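Local coordinates for protein yciO (Escherichia coli, PDB 1K7J), which is of unknown function but, as a member of the SUA5 (YrdC-like) family, may bind double-stranded RNA, at residues 79-82 with 83-87; 70-73 with 74-77; 32-36 with 37-41; 122-126 with 127-131; 105-109 with 110-114. All coordinates share one frame; numbering follows the deposited sequence.

In the fold
Each of the five contacts closes a tight local turn, and along the chain they run in series, none nested in or crossing another. Interaction 3 comes first, a buried hairpin of adjacent strands 30-34 and 37-43 near the centre of the chain. Interaction 2 starts helix 72-78, and interaction 1 turns its exit into helix 83-90; the two touch where Leu72 meets Phe86. Interaction 5, in the loop between strands 97-102 and 118-122, reaches back to the end of helix 72-78. Interaction 4 then leads strand 118-122 into helix 127-136. It touches both interaction 3, through Asn126 and Ser125, and interaction 2, through Gln130.

Interaction 1. Residues 79-82 with 83-87; sequences SFVD and NVAFR
An N-cap opens helix 83-90, and Asp82, the capping residue, meets the first turn through both its side chain and its backbone. OD1 of Asp82 accepts from Ala85 N at 3.0 Å along an almost straight N-H...O line (174°), the donor lying nearly on the C-O axis of the carboxylate. The first torsion makes this possible: CG of Asp82 sits between the backbone N and the carbonyl carbon (chi1 61°), which folds the carboxylate back over the amides of the turn, and its OD1 also touches the CB of Ala85 at 3.5 Å. The regular helical bond follows, Phe86 N to Asp82 O at 2.9 Å. One residue earlier, Val81 adds an apolar contact: Val81 CG1, anti to the backbone N, rests 4.0 Å from Ala85 CB and 3.8 Å from Phe86 CB, and lies at the edge of the Phe86 ring near its plane. Val81 also touches Leu75 and Ser76 of helix 72-78. A negative carboxylate at the amino end of a helix should be favoured by the helix dipole, which may partly offset the nearby like charge of Asp190.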
loop_
_atom_site.group_PDB
_atom_site.type_symbol
_atom_site.label_atom_id
_atom_site.label_comp_id
_atom_site.label_asym_id
_atom_site.label_seq_id
_atom_site.Cartn_x
_atom_site.Cartn_y
_atom_site.Cartn_z
ATOM N N SER A 79 -4.749 -7.065 -11.596
ATOM C CA SER A 79 -4.436 -8.437 -11.209
ATOM C C SER A 79 -5.465 -9.381 -11.814
ATOM O O SER A 79 -6.559 -8.959 -12.193
ATOM C CB SER A 79 -4.413 -8.586 -9.681
ATOM O OG SER A 79 -5.670 -8.291 -9.104
ATOM N N PHE A 80 -5.103 -10.656 -11.927
ATOM C CA PHE A 80 -6.007 -11.655 -12.485
ATOM C C PHE A 80 -6.914 -12.167 -11.373
ATOM O O PHE A 80 -6.457 -12.786 -10.406
ATOM C CB PHE A 80 -5.210 -12.802 -13.104
ATOM C CG PHE A 80 -4.468 -12.415 -14.357
ATOM C CD1 PHE A 80 -5.165 -12.066 -15.512
ATOM C CD2 PHE A 80 -3.077 -12.410 -14.386
ATOM C CE1 PHE A 80 -4.481 -11.717 -16.684
ATOM C CE2 PHE A 80 -2.386 -12.065 -15.546
ATOM C CZ PHE A 80 -3.088 -11.718 -16.697
ATOM N N VAL A 81 -8.205 -11.897 -11.521
ATOM C CA VAL A 81 -9.194 -12.278 -10.524
ATOM C C VAL A 81 -10.193 -13.303 -11.053
ATOM O O VAL A 81 -10.928 -13.025 -11.997
ATOM C CB VAL A 81 -9.970 -11.026 -10.049
ATOM C CG1 VAL A 81 -10.974 -11.404 -8.965
ATOM C CG2 VAL A 81 -8.994 -9.973 -9.532
ATOM N N ASP A 82 -10.213 -14.490 -10.449
ATOM C CA ASP A 82 -11.162 -15.514 -10.873
ATOM C C ASP A 82 -12.350 -15.532 -9.917
ATOM O O ASP A 82 -12.423 -14.713 -9.001
ATOM C CB ASP A 82 -10.507 -16.905 -10.953
ATOM C CG ASP A 82 -9.947 -17.388 -9.624
ATOM O OD1 ASP A 82 -10.312 -16.843 -8.558
ATOM O OD2 ASP A 82 -9.142 -18.345 -9.653
ATOM N N ASN A 83 -13.276 -16.459 -10.129
ATOM C CA ASN A 83 -14.471 -16.546 -9.296
ATOM C C ASN A 83 -14.205 -16.632 -7.796
ATOM O O ASN A 83 -14.794 -15.885 -7.016
ATOM C CB ASN A 83 -15.327 -17.744 -9.717
ATOM C CG ASN A 83 -16.627 -17.829 -8.938
ATOM O OD1 ASN A 83 -17.513 -16.982 -9.087
ATOM N ND2 ASN A 83 -16.746 -18.848 -8.092
ATOM N N VAL A 84 -13.329 -17.547 -7.397
ATOM C CA VAL A 84 -13.013 -17.725 -5.986
ATOM C C VAL A 84 -12.504 -16.431 -5.357
ATOM O O VAL A 84 -12.998 -16.002 -4.311
ATOM C CB VAL A 84 -11.966 -18.844 -5.792
ATOM C CG1 VAL A 84 -11.471 -18.859 -4.354
ATOM C CG2 VAL A 84 -12.584 -20.195 -6.137
ATOM N N ALA A 85 -11.526 -15.807 -6.006
ATOM C CA ALA A 85 -10.948 -14.566 -5.504
ATOM C C ALA A 85 -11.967 -13.431 -5.466
ATOM O O ALA A 85 -12.035 -12.679 -4.493
ATOM C CB ALA A 85 -9.757 -14.163 -6.361
ATOM N N PHE A 86 -12.755 -13.306 -6.529
ATOM C CA PHE A 86 -13.753 -12.248 -6.605
ATOM C C PHE A 86 -14.758 -12.310 -5.463
ATOM O O PHE A 86 -15.005 -11.310 -4.788
ATOM C CB PHE A 86 -14.508 -12.314 -7.930
ATOM C CG PHE A 86 -15.522 -11.222 -8.095
ATOM C CD1 PHE A 86 -15.117 -9.903 -8.281
ATOM C CD2 PHE A 86 -16.884 -11.504 -8.031
ATOM C CE1 PHE A 86 -16.056 -8.878 -8.401
ATOM C CE2 PHE A 86 -17.829 -10.488 -8.151
ATOM C CZ PHE A 86 -17.413 -9.173 -8.336
ATOM N N ARG A 87 -15.341 -13.485 -5.252
ATOM C CA ARG A 87 -16.332 -13.657 -4.198
ATOM C C ARG A 87 -15.769 -13.345 -2.817
ATOM O O ARG A 87 -16.437 -12.722 -1.991
ATOM C CB ARG A 87 -16.884 -15.081 -4.222
ATOM C CG ARG A 87 -17.612 -15.445 -5.502
ATOM C CD ARG A 87 -18.412 -16.719 -5.299
ATOM N NE ARG A 87 -19.419 -16.537 -4.256
ATOM C CZ ARG A 87 -20.030 -17.529 -3.617
ATOM N NH1 ARG A 87 -19.741 -18.791 -3.909
ATOM N NH2 ARG A 87 -20.930 -17.256 -2.680
#

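Interaction 2. Residues 70-73 with 74-77; sequences RDLS and ELST
Leu72 O is gripped twice by Ser76, and this pair of hydrogen bonds on one carbonyl marks the tight side of the contact. Ser76 N donates to Leu72 O at 2.8 Å and Ser76 OG donates to the same atom at 2.9 Å, the two arriving from opposite faces of the carbonyl plane. The hydroxyl can reach back because OG stands anti to its own carbonyl carbon (chi1 -59°), beside the backbone N. Thr77 repeats the manoeuvre one residue on, its OG1 donating to Ser73 O at 2.9 Å. Next to these bonds Leu72 CD1 lies 4.2 Å from Leu75 CD2, a looser apolar touch that helix 83-90 backs with Phe86 and Met89. All this belongs to the first turns of helix 72-78, whose N-cap is Asp71: its OD1 accepts from Glu74 N at 2.9 Å, nearly in line with the C-O bond. The Glu74 chain, extended beyond CG, carries its OE1 back to accept from Arg70 N at 2.9 Å in an almost straight bond (173°), met on the anti side of the carboxylate and 31° out of its plane. The more open flank carries Ser73, exposed to solvent, and the partly exposed side chain of Arg70, which bends at chi2 and leads away from the helix to a salt bridge with Glu134.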
loop_
_atom_site.group_PDB
_atom_site.type_symbol
_atom_site.label_atom_id
_atom_site.label_comp_id
_atom_site.label_asym_id
_atom_site.label_seq_id
_atom_site.Cartn_x
_atom_site.Cartn_y
_atom_site.Cartn_z
ATOM N N ARG A 70 -7.780 1.950 -5.698
ATOM C CA ARG A 70 -8.966 2.717 -5.344
ATOM C C ARG A 70 -10.130 1.841 -4.889
ATOM O O ARG A 70 -10.784 2.131 -3.885
ATOM C CB ARG A 70 -9.409 3.554 -6.546
ATOM C CG ARG A 70 -10.594 4.468 -6.277
ATOM C CD ARG A 70 -10.198 5.656 -5.414
ATOM N NE ARG A 70 -11.340 6.521 -5.127
ATOM C CZ ARG A 70 -11.998 7.220 -6.046
ATOM N NH1 ARG A 70 -11.627 7.167 -7.318
ATOM N NH2 ARG A 70 -13.041 7.964 -5.696
ATOM N N ASP A 71 -10.382 0.767 -5.627
ATOM C CA ASP A 71 -11.491 -0.124 -5.324
ATOM C C ASP A 71 -11.284 -1.482 -5.983
ATOM O O ASP A 71 -10.258 -1.716 -6.618
ATOM C CB ASP A 71 -12.800 0.496 -5.822
ATOM C CG ASP A 71 -12.682 1.060 -7.230
ATOM O OD1 ASP A 71 -11.898 0.512 -8.036
ATOM O OD2 ASP A 71 -13.384 2.048 -7.538
ATOM N N LEU A 72 -12.263 -2.370 -5.831
ATOM C CA LEU A 72 -12.173 -3.709 -6.402
ATOM C C LEU A 72 -12.057 -3.668 -7.923
ATOM O O LEU A 72 -11.349 -4.481 -8.512
ATOM C CB LEU A 72 -13.390 -4.548 -5.985
ATOM C CG LEU A 72 -13.400 -6.010 -6.442
ATOM C CD1 LEU A 72 -12.163 -6.729 -5.921
ATOM C CD2 LEU A 72 -14.662 -6.692 -5.933
ATOM N N SER A 73 -12.744 -2.724 -8.560
ATOM C CA SER A 73 -12.681 -2.604 -10.014
ATOM C C SER A 73 -11.243 -2.355 -10.464
ATOM O O SER A 73 -10.747 -3.016 -11.378
ATOM C CB SER A 73 -13.570 -1.455 -10.495
ATOM O OG SER A 73 -13.441 -1.272 -11.896
ATOM N N GLU A 74 -10.574 -1.398 -9.825
ATOM C CA GLU A 74 -9.196 -1.097 -10.189
ATOM C C GLU A 74 -8.303 -2.288 -9.867
ATOM O O GLU A 74 -7.402 -2.623 -10.631
ATOM C CB GLU A 74 -8.693 0.142 -9.448
ATOM C CG GLU A 74 -7.268 0.516 -9.837
ATOM C CD GLU A 74 -6.927 1.952 -9.499
ATOM O OE1 GLU A 74 -6.669 2.252 -8.314
ATOM O OE2 GLU A 74 -6.928 2.789 -10.428
ATOM N N LEU A 75 -8.561 -2.932 -8.735
ATOM C CA LEU A 75 -7.780 -4.098 -8.340
ATOM C C LEU A 75 -7.890 -5.169 -9.425
ATOM O O LEU A 75 -6.900 -5.805 -9.792
ATOM C CB LEU A 75 -8.292 -4.640 -6.997
ATOM C CG LEU A 75 -7.608 -5.882 -6.412
ATOM C CD1 LEU A 75 -7.803 -5.896 -4.898
ATOM C CD2 LEU A 75 -8.174 -7.152 -7.044
ATOM N N SER A 76 -9.097 -5.342 -9.954
ATOM C CA SER A 76 -9.358 -6.338 -10.987
ATOM C C SER A 76 -8.773 -5.978 -12.347
ATOM O O SER A 76 -8.788 -6.790 -13.274
ATOM C CB SER A 76 -10.863 -6.562 -11.109
ATOM O OG SER A 76 -11.389 -7.008 -9.870
ATOM N N THR A 77 -8.270 -4.755 -12.463
ATOM C CA THR A 77 -7.664 -4.288 -13.700
ATOM C C THR A 77 -6.173 -4.611 -13.671
ATOM O O THR A 77 -5.567 -4.926 -14.698
ATOM C CB THR A 77 -7.838 -2.760 -13.852
ATOM O OG1 THR A 77 -9.234 -2.433 -13.839
ATOM C CG2 THR A 77 -7.220 -2.271 -15.155
#

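Interaction 3. Residues 32-36 with 37-41; sequences YPTDS and GYALG
Tyr32 CE1 and Gly41 CA meet 3.8 Å apart, glycine at the ring edge near its plane. From CB the Tyr32 side chain turns into the position between the backbone N and the carbonyl carbon (chi1 64°), which lays the ring across the neighbouring strand. Tyr32 CD1 comes to 3.6 Å from Ala39 O, CE1 goes on to Gly41 and Leu40 O, and CZ passes 4.2 Å from the CB of Ala39, which lies over one face toward the rim. At the tip, OH is hydrogen-bonded to Ser142 of strand 140-144. The frame is a beta hairpin of strands 30-34 and 37-43: Tyr32 and Ala39 form an antiparallel hydrogen-bonded pair, with Ala39 N to Tyr32 O at 2.8 Å, and Pro33 and Tyr38 a non-hydrogen-bonded pair. On the Pro33 side of the sheet, Tyr38 CE1 packs 3.6 Å from Pro33 CB, while Tyr38 OH bonds to Gly174 and Gly175. At the turn, Gly37 O accepts a bent bond from Thr34 N, the donor above the carbonyl plane, and a short one, 2.6 Å, from Thr34 OG1, in that plane. That hydroxyl also accepts from Ser36 N, an ST turn. One water joins Asp35 O to Gly37 N, and a second spans Ser36 O and Tyr38 O. Gly37 carries the turn at a positive phi (83°).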
loop_
_atom_site.group_PDB
_atom_site.type_symbol
_atom_site.label_atom_id
_atom_site.label_comp_id
_atom_site.label_asym_id
_atom_site.label_seq_id
_atom_site.Cartn_x
_atom_site.Cartn_y
_atom_site.Cartn_z
ATOM N N TYR A 32 2.411 7.858 3.632
ATOM C CA TYR A 32 1.027 8.269 3.809
ATOM C C TYR A 32 0.267 7.305 4.706
ATOM O O TYR A 32 0.608 6.130 4.808
ATOM C CB TYR A 32 0.324 8.392 2.453
ATOM C CG TYR A 32 0.185 7.102 1.677
ATOM C CD1 TYR A 32 1.269 6.546 0.996
ATOM C CD2 TYR A 32 -1.047 6.455 1.592
ATOM C CE1 TYR A 32 1.125 5.374 0.241
ATOM C CE2 TYR A 32 -1.200 5.289 0.844
ATOM C CZ TYR A 32 -0.115 4.757 0.170
ATOM O OH TYR A 32 -0.281 3.621 -0.598
ATOM N N PRO A 33 -0.788 7.794 5.364
ATOM C CA PRO A 33 -1.584 6.955 6.258
ATOM C C PRO A 33 -2.587 6.050 5.554
ATOM O O PRO A 33 -3.142 6.416 4.522
ATOM C CB PRO A 33 -2.288 7.982 7.134
ATOM C CG PRO A 33 -2.571 9.087 6.144
ATOM C CD PRO A 33 -1.260 9.193 5.391
ATOM N N THR A 34 -2.801 4.861 6.116
ATOM C CA THR A 34 -3.803 3.934 5.593
ATOM C C THR A 34 -4.584 3.477 6.820
ATOM O O THR A 34 -4.265 3.867 7.945
ATOM C CB THR A 34 -3.196 2.677 4.910
ATOM O OG1 THR A 34 -2.698 1.774 5.907
ATOM C CG2 THR A 34 -2.074 3.067 3.959
ATOM N N ASP A 35 -5.607 2.661 6.608
ATOM C CA ASP A 35 -6.410 2.154 7.714
ATOM C C ASP A 35 -5.597 1.191 8.581
ATOM O O ASP A 35 -5.937 0.956 9.741
ATOM C CB ASP A 35 -7.634 1.426 7.171
ATOM C CG ASP A 35 -7.265 0.381 6.145
ATOM O OD1 ASP A 35 -7.096 0.751 4.964
ATOM O OD2 ASP A 35 -7.120 -0.800 6.525
ATOM N N SER A 36 -4.531 0.632 8.014
ATOM C CA SER A 36 -3.677 -0.309 8.735
ATOM C C SER A 36 -2.225 0.160 8.783
ATOM O O SER A 36 -1.340 -0.461 8.191
ATOM C CB SER A 36 -3.749 -1.693 8.081
ATOM O OG SER A 36 -5.081 -2.182 8.071
ATOM N N GLY A 37 -1.990 1.261 9.490
ATOM C CA GLY A 37 -0.647 1.800 9.622
ATOM C C GLY A 37 -0.203 2.679 8.469
ATOM O O GLY A 37 -0.899 2.817 7.460
ATOM N N TYR A 38 0.966 3.292 8.624
ATOM C CA TYR A 38 1.511 4.145 7.576
ATOM C C TYR A 38 2.119 3.284 6.475
ATOM O O TYR A 38 2.464 2.126 6.697
ATOM C CB TYR A 38 2.554 5.099 8.167
ATOM C CG TYR A 38 1.925 6.343 8.757
ATOM C CD1 TYR A 38 1.615 7.436 7.946
ATOM C CD2 TYR A 38 1.584 6.408 10.109
ATOM C CE1 TYR A 38 0.980 8.563 8.465
ATOM C CE2 TYR A 38 0.941 7.533 10.637
ATOM C CZ TYR A 38 0.644 8.605 9.805
ATOM O OH TYR A 38 0.004 9.716 10.312
ATOM N N ALA A 39 2.240 3.855 5.282
ATOM C CA ALA A 39 2.787 3.127 4.148
ATOM C C ALA A 39 3.686 4.012 3.306
ATOM O O ALA A 39 3.630 5.237 3.401
ATOM C CB ALA A 39 1.643 2.587 3.280
ATOM N N LEU A 40 4.522 3.379 2.491
ATOM C CA LEU A 40 5.409 4.088 1.578
ATOM C C LEU A 40 4.738 4.018 0.215
ATOM O O LEU A 40 4.104 3.015 -0.114
ATOM C CB LEU A 40 6.773 3.394 1.502
ATOM C CG LEU A 40 7.716 3.523 2.695
ATOM C CD1 LEU A 40 8.785 2.444 2.620
ATOM C CD2 LEU A 40 8.345 4.910 2.704
ATOM N N GLY A 41 4.869 5.074 -0.579
ATOM C CA GLY A 41 4.256 5.059 -1.890
ATOM C C GLY A 41 4.994 5.864 -2.942
ATOM O O GLY A 41 5.723 6.803 -2.631
HETATM O O HOH W 1 -3.966 1.522 11.742
HETATM O O HOH W 2 0.702 -0.017 6.338
#

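Interaction 4. Residues 122-126 with 127-131; sequences RVPSN and PIAQA
Gln130 NE2 serves two backbone carbonyls, Pro124 O at 3.0 Å and Arg70 O of the neighbouring loop, and so ties the N-terminal turn of helix 127-136, with Asn126 at the N-cap position, to the chain ahead of helix 72-78. The bond to Pro124 O is somewhat bent (150°), its acceptor 20° out of the amide plane. Gln130 reaches it by a bend at chi2 (-67°), which folds the amide back over the segment leading into the helix. The backbone O of Asn126 accepts from Gln130 N at 3.0 Å, the first helical bond. Asn126 is an N-cap by position; its amide is turned with ND2 toward Pro33 O of strand 30-34, to which it donates, while Asn126 OD1 touches the methyl CB of Ala129 at 3.3 Å. Asn126 ND2 also gives a bond to a water at 3.3 Å, and that water accepts from Ile128 N at 3.0 Å, so it bridges the amide side chain to a backbone N-H in the opening turn. Pro124, which also touches Met68 of strand 66-68, packs on the helix carbon on carbon, with Pro124 CG 3.6 Å from the methyl CB of Ala129.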
loop_
_atom_site.group_PDB
_atom_site.type_symbol
_atom_site.label_atom_id
_atom_site.label_comp_id
_atom_site.label_asym_id
_atom_site.label_seq_id
_atom_site.Cartn_x
_atom_site.Cartn_y
_atom_site.Cartn_z
ATOM N N ARG A 122 -4.133 -4.090 -2.541
ATOM C CA ARG A 122 -4.687 -3.542 -1.310
ATOM C C ARG A 122 -5.554 -2.309 -1.529
ATOM O O ARG A 122 -5.118 -1.332 -2.137
ATOM C CB ARG A 122 -3.513 -3.217 -0.384
ATOM C CG ARG A 122 -3.820 -2.626 0.975
ATOM C CD ARG A 122 -2.493 -2.498 1.717
ATOM N NE ARG A 122 -2.544 -1.650 2.905
ATOM C CZ ARG A 122 -1.490 -1.413 3.678
ATOM N NH1 ARG A 122 -0.320 -1.962 3.380
ATOM N NH2 ARG A 122 -1.604 -0.631 4.745
ATOM N N VAL A 123 -6.790 -2.370 -1.041
ATOM C CA VAL A 123 -7.724 -1.255 -1.149
ATOM C C VAL A 123 -7.850 -0.642 0.244
ATOM O O VAL A 123 -8.398 -1.264 1.151
ATOM C CB VAL A 123 -9.123 -1.727 -1.604
ATOM C CG1 VAL A 123 -10.078 -0.544 -1.669
ATOM C CG2 VAL A 123 -9.028 -2.410 -2.967
ATOM N N PRO A 124 -7.332 0.582 0.435
ATOM C CA PRO A 124 -7.404 1.247 1.740
ATOM C C PRO A 124 -8.797 1.817 1.998
ATOM O O PRO A 124 -9.513 2.160 1.062
ATOM C CB PRO A 124 -6.340 2.329 1.625
ATOM C CG PRO A 124 -6.465 2.746 0.193
ATOM C CD PRO A 124 -6.620 1.423 -0.548
ATOM N N SER A 125 -9.177 1.926 3.267
ATOM C CA SER A 125 -10.502 2.435 3.603
ATOM C C SER A 125 -10.528 3.861 4.155
ATOM O O SER A 125 -11.598 4.461 4.261
ATOM C CB SER A 125 -11.164 1.507 4.623
ATOM O OG SER A 125 -10.468 1.560 5.860
ATOM N N ASN A 126 -9.366 4.404 4.502
ATOM C CA ASN A 126 -9.314 5.748 5.079
ATOM C C ASN A 126 -9.392 6.874 4.054
ATOM O O ASN A 126 -8.904 6.747 2.927
ATOM C CB ASN A 126 -8.049 5.906 5.919
ATOM C CG ASN A 126 -6.795 5.757 5.099
ATOM O OD1 ASN A 126 -6.572 4.722 4.468
ATOM N ND2 ASN A 126 -5.961 6.793 5.097
ATOM N N PRO A 127 -9.997 8.005 4.444
ATOM C CA PRO A 127 -10.149 9.166 3.565
ATOM C C PRO A 127 -8.894 9.701 2.887
ATOM O O PRO A 127 -8.923 10.005 1.694
ATOM C CB PRO A 127 -10.797 10.202 4.480
ATOM C CG PRO A 127 -11.658 9.352 5.366
ATOM C CD PRO A 127 -10.706 8.226 5.719
ATOM N N ILE A 128 -7.792 9.822 3.622
ATOM C CA ILE A 128 -6.583 10.358 3.005
ATOM C C ILE A 128 -6.059 9.470 1.879
ATOM O O ILE A 128 -5.776 9.958 0.785
ATOM C CB ILE A 128 -5.470 10.602 4.056
ATOM C CG1 ILE A 128 -5.856 11.797 4.936
ATOM C CG2 ILE A 128 -4.137 10.882 3.368
ATOM C CD1 ILE A 128 -4.885 12.070 6.083
ATOM N N ALA A 129 -5.945 8.169 2.131
ATOM C CA ALA A 129 -5.447 7.259 1.106
ATOM C C ALA A 129 -6.396 7.241 -0.090
ATOM O O ALA A 129 -5.955 7.265 -1.239
ATOM C CB ALA A 129 -5.282 5.854 1.678
ATOM N N GLN A 130 -7.699 7.206 0.174
ATOM C CA GLN A 130 -8.665 7.203 -0.915
ATOM C C GLN A 130 -8.568 8.487 -1.737
ATOM O O GLN A 130 -8.649 8.450 -2.965
ATOM C CB GLN A 130 -10.083 7.032 -0.371
ATOM C CG GLN A 130 -10.474 5.575 -0.146
ATOM C CD GLN A 130 -10.575 4.804 -1.449
ATOM O OE1 GLN A 130 -11.181 5.273 -2.410
ATOM N NE2 GLN A 130 -9.992 3.612 -1.483
ATOM N N ALA A 131 -8.373 9.618 -1.063
ATOM C CA ALA A 131 -8.261 10.897 -1.756
ATOM C C ALA A 131 -7.014 10.922 -2.640
ATOM O O ALA A 131 -7.053 11.412 -3.769
ATOM C CB ALA A 131 -8.218 12.046 -0.743
HETATM O O HOH W 3 -7.500 9.313 6.514
#

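Interaction 5. Residues 105-109 with 110-114; sequences KEVPR and RLLQE
Two backbone bonds wind Pro108 to Leu112 into a short 3-10 turn, in the loop between strands 97-102 and 118-122. Leu111 N donates to Pro108 O at 2.9 Å and Leu112 N to Arg109 O at 3.0 Å, each three residues back, and both donors stand above the plane of the carbonyl they reach. The apolar contacts centre on Val107 and Pro108. Val107 CG1 sits 3.9 Å from Leu111 CB and 3.8 Å from Leu112 CD2, the Val107 and Leu111 side chains crossing at about a right angle, while Pro108 and Leu111 lie side by side, pointing the same way, with Pro108 CD and Leu111 CD1 3.9 Å apart. Beyond them Leu111 touches Met50 of helix 47-57 and Leu112 touches Ile119 of strand 118-122. Arg110 lies over the proline: extended from CG to NE, it lays one face of its guanidinium over Pro108 CB, which is 3.9 Å above the plane and offset toward the rim. The NH2 end of that group is held by Ile44 O. Solvent takes part as well, one water donating to Arg109 O at 2.9 Å and to Leu112 O at 2.6 Å.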
loop_
_atom_site.group_PDB
_atom_site.type_symbol
_atom_site.label_atom_id
_atom_site.label_comp_id
_atom_site.label_asym_id
_atom_site.label_seq_id
_atom_site.Cartn_x
_atom_site.Cartn_y
_atom_site.Cartn_z
ATOM N N LYS A 105 -0.634 -7.432 -17.242
ATOM C CA LYS A 105 0.339 -6.690 -18.038
ATOM C C LYS A 105 0.320 -5.194 -17.728
ATOM O O LYS A 105 1.171 -4.437 -18.202
ATOM C CB LYS A 105 0.086 -6.926 -19.530
ATOM C CG LYS A 105 0.281 -8.372 -19.955
ATOM C CD LYS A 105 1.717 -8.825 -19.710
ATOM C CE LYS A 105 1.850 -10.340 -19.813
ATOM N NZ LYS A 105 1.414 -10.864 -21.132
ATOM N N GLU A 106 -0.657 -4.768 -16.936
ATOM C CA GLU A 106 -0.767 -3.369 -16.531
ATOM C C GLU A 106 0.386 -3.072 -15.581
ATOM O O GLU A 106 0.789 -1.921 -15.407
ATOM C CB GLU A 106 -2.083 -3.128 -15.783
ATOM C CG GLU A 106 -3.334 -3.256 -16.626
ATOM C CD GLU A 106 -3.704 -1.961 -17.321
ATOM O OE1 GLU A 106 -2.853 -1.047 -17.385
ATOM O OE2 GLU A 106 -4.849 -1.864 -17.812
ATOM N N VAL A 107 0.914 -4.130 -14.973
ATOM C CA VAL A 107 1.997 -4.007 -14.006
ATOM C C VAL A 107 3.391 -4.247 -14.573
ATOM O O VAL A 107 3.643 -5.276 -15.197
ATOM C CB VAL A 107 1.804 -5.004 -12.847
ATOM C CG1 VAL A 107 2.796 -4.706 -11.745
ATOM C CG2 VAL A 107 0.372 -4.941 -12.336
ATOM N N PRO A 108 4.315 -3.295 -14.359
ATOM C CA PRO A 108 5.684 -3.454 -14.859
ATOM C C PRO A 108 6.271 -4.753 -14.309
ATOM O O PRO A 108 6.101 -5.071 -13.130
ATOM C CB PRO A 108 6.393 -2.225 -14.304
ATOM C CG PRO A 108 5.313 -1.191 -14.314
ATOM C CD PRO A 108 4.122 -1.957 -13.771
ATOM N N ARG A 109 6.954 -5.502 -15.166
ATOM C CA ARG A 109 7.552 -6.774 -14.777
ATOM C C ARG A 109 8.381 -6.690 -13.497
ATOM O O ARG A 109 8.312 -7.579 -12.648
ATOM C CB ARG A 109 8.425 -7.302 -15.919
ATOM C CG ARG A 109 9.057 -8.660 -15.660
ATOM C CD ARG A 109 9.971 -9.061 -16.818
ATOM N NE ARG A 109 10.668 -10.322 -16.573
ATOM C CZ ARG A 109 10.072 -11.508 -16.481
ATOM N NH1 ARG A 109 8.754 -11.610 -16.615
ATOM N NH2 ARG A 109 10.796 -12.599 -16.253
ATOM N N ARG A 110 9.159 -5.619 -13.358
ATOM C CA ARG A 110 10.021 -5.435 -12.188
ATOM C C ARG A 110 9.293 -5.419 -10.849
ATOM O O ARG A 110 9.906 -5.642 -9.803
ATOM C CB ARG A 110 10.832 -4.144 -12.334
ATOM C CG ARG A 110 9.977 -2.904 -12.537
ATOM C CD ARG A 110 10.827 -1.677 -12.831
ATOM N NE ARG A 110 10.009 -0.585 -13.353
ATOM C CZ ARG A 110 9.203 0.173 -12.618
ATOM N NH1 ARG A 110 9.102 -0.025 -11.310
ATOM N NH2 ARG A 110 8.475 1.115 -13.203
ATOM N N LEU A 111 7.990 -5.157 -10.876
ATOM C CA LEU A 111 7.204 -5.104 -9.648
ATOM C C LEU A 111 6.590 -6.447 -9.267
ATOM O O LEU A 111 6.061 -6.601 -8.167
ATOM C CB LEU A 111 6.100 -4.054 -9.779
ATOM C CG LEU A 111 6.591 -2.626 -10.023
ATOM C CD1 LEU A 111 5.396 -1.693 -10.133
ATOM C CD2 LEU A 111 7.511 -2.193 -8.893
ATOM N N LEU A 112 6.670 -7.417 -10.170
ATOM C CA LEU A 112 6.112 -8.738 -9.913
ATOM C C LEU A 112 7.157 -9.666 -9.315
ATOM O O LEU A 112 8.339 -9.587 -9.657
ATOM C CB LEU A 112 5.561 -9.336 -11.209
ATOM C CG LEU A 112 4.454 -8.531 -11.896
ATOM C CD1 LEU A 112 4.019 -9.238 -13.171
ATOM C CD2 LEU A 112 3.271 -8.357 -10.950
ATOM N N GLN A 113 6.717 -10.543 -8.417
ATOM C CA GLN A 113 7.621 -11.482 -7.767
ATOM C C GLN A 113 8.323 -12.293 -8.852
ATOM O O GLN A 113 7.682 -12.886 -9.718
ATOM C CB GLN A 113 6.839 -12.394 -6.817
ATOM C CG GLN A 113 7.656 -12.896 -5.639
ATOM C CD GLN A 113 8.633 -13.985 -6.027
ATOM O OE1 GLN A 113 9.728 -14.082 -5.471
ATOM N NE2 GLN A 113 8.236 -14.823 -6.975
ATOM N N GLU A 114 9.650 -12.292 -8.795
ATOM C CA GLU A 114 10.493 -12.979 -9.768
ATOM C C GLU A 114 10.012 -14.347 -10.239
ATOM O O GLU A 114 9.939 -14.604 -11.442
ATOM C CB GLU A 114 11.911 -13.108 -9.203
ATOM C CG GLU A 114 11.964 -13.802 -7.848
ATOM C CD GLU A 114 13.323 -13.689 -7.180
ATOM O OE1 GLU A 114 13.764 -12.550 -6.915
ATOM O OE2 GLU A 114 13.946 -14.742 -6.916
HETATM O O HOH W 4 10.158 -9.525 -11.573
#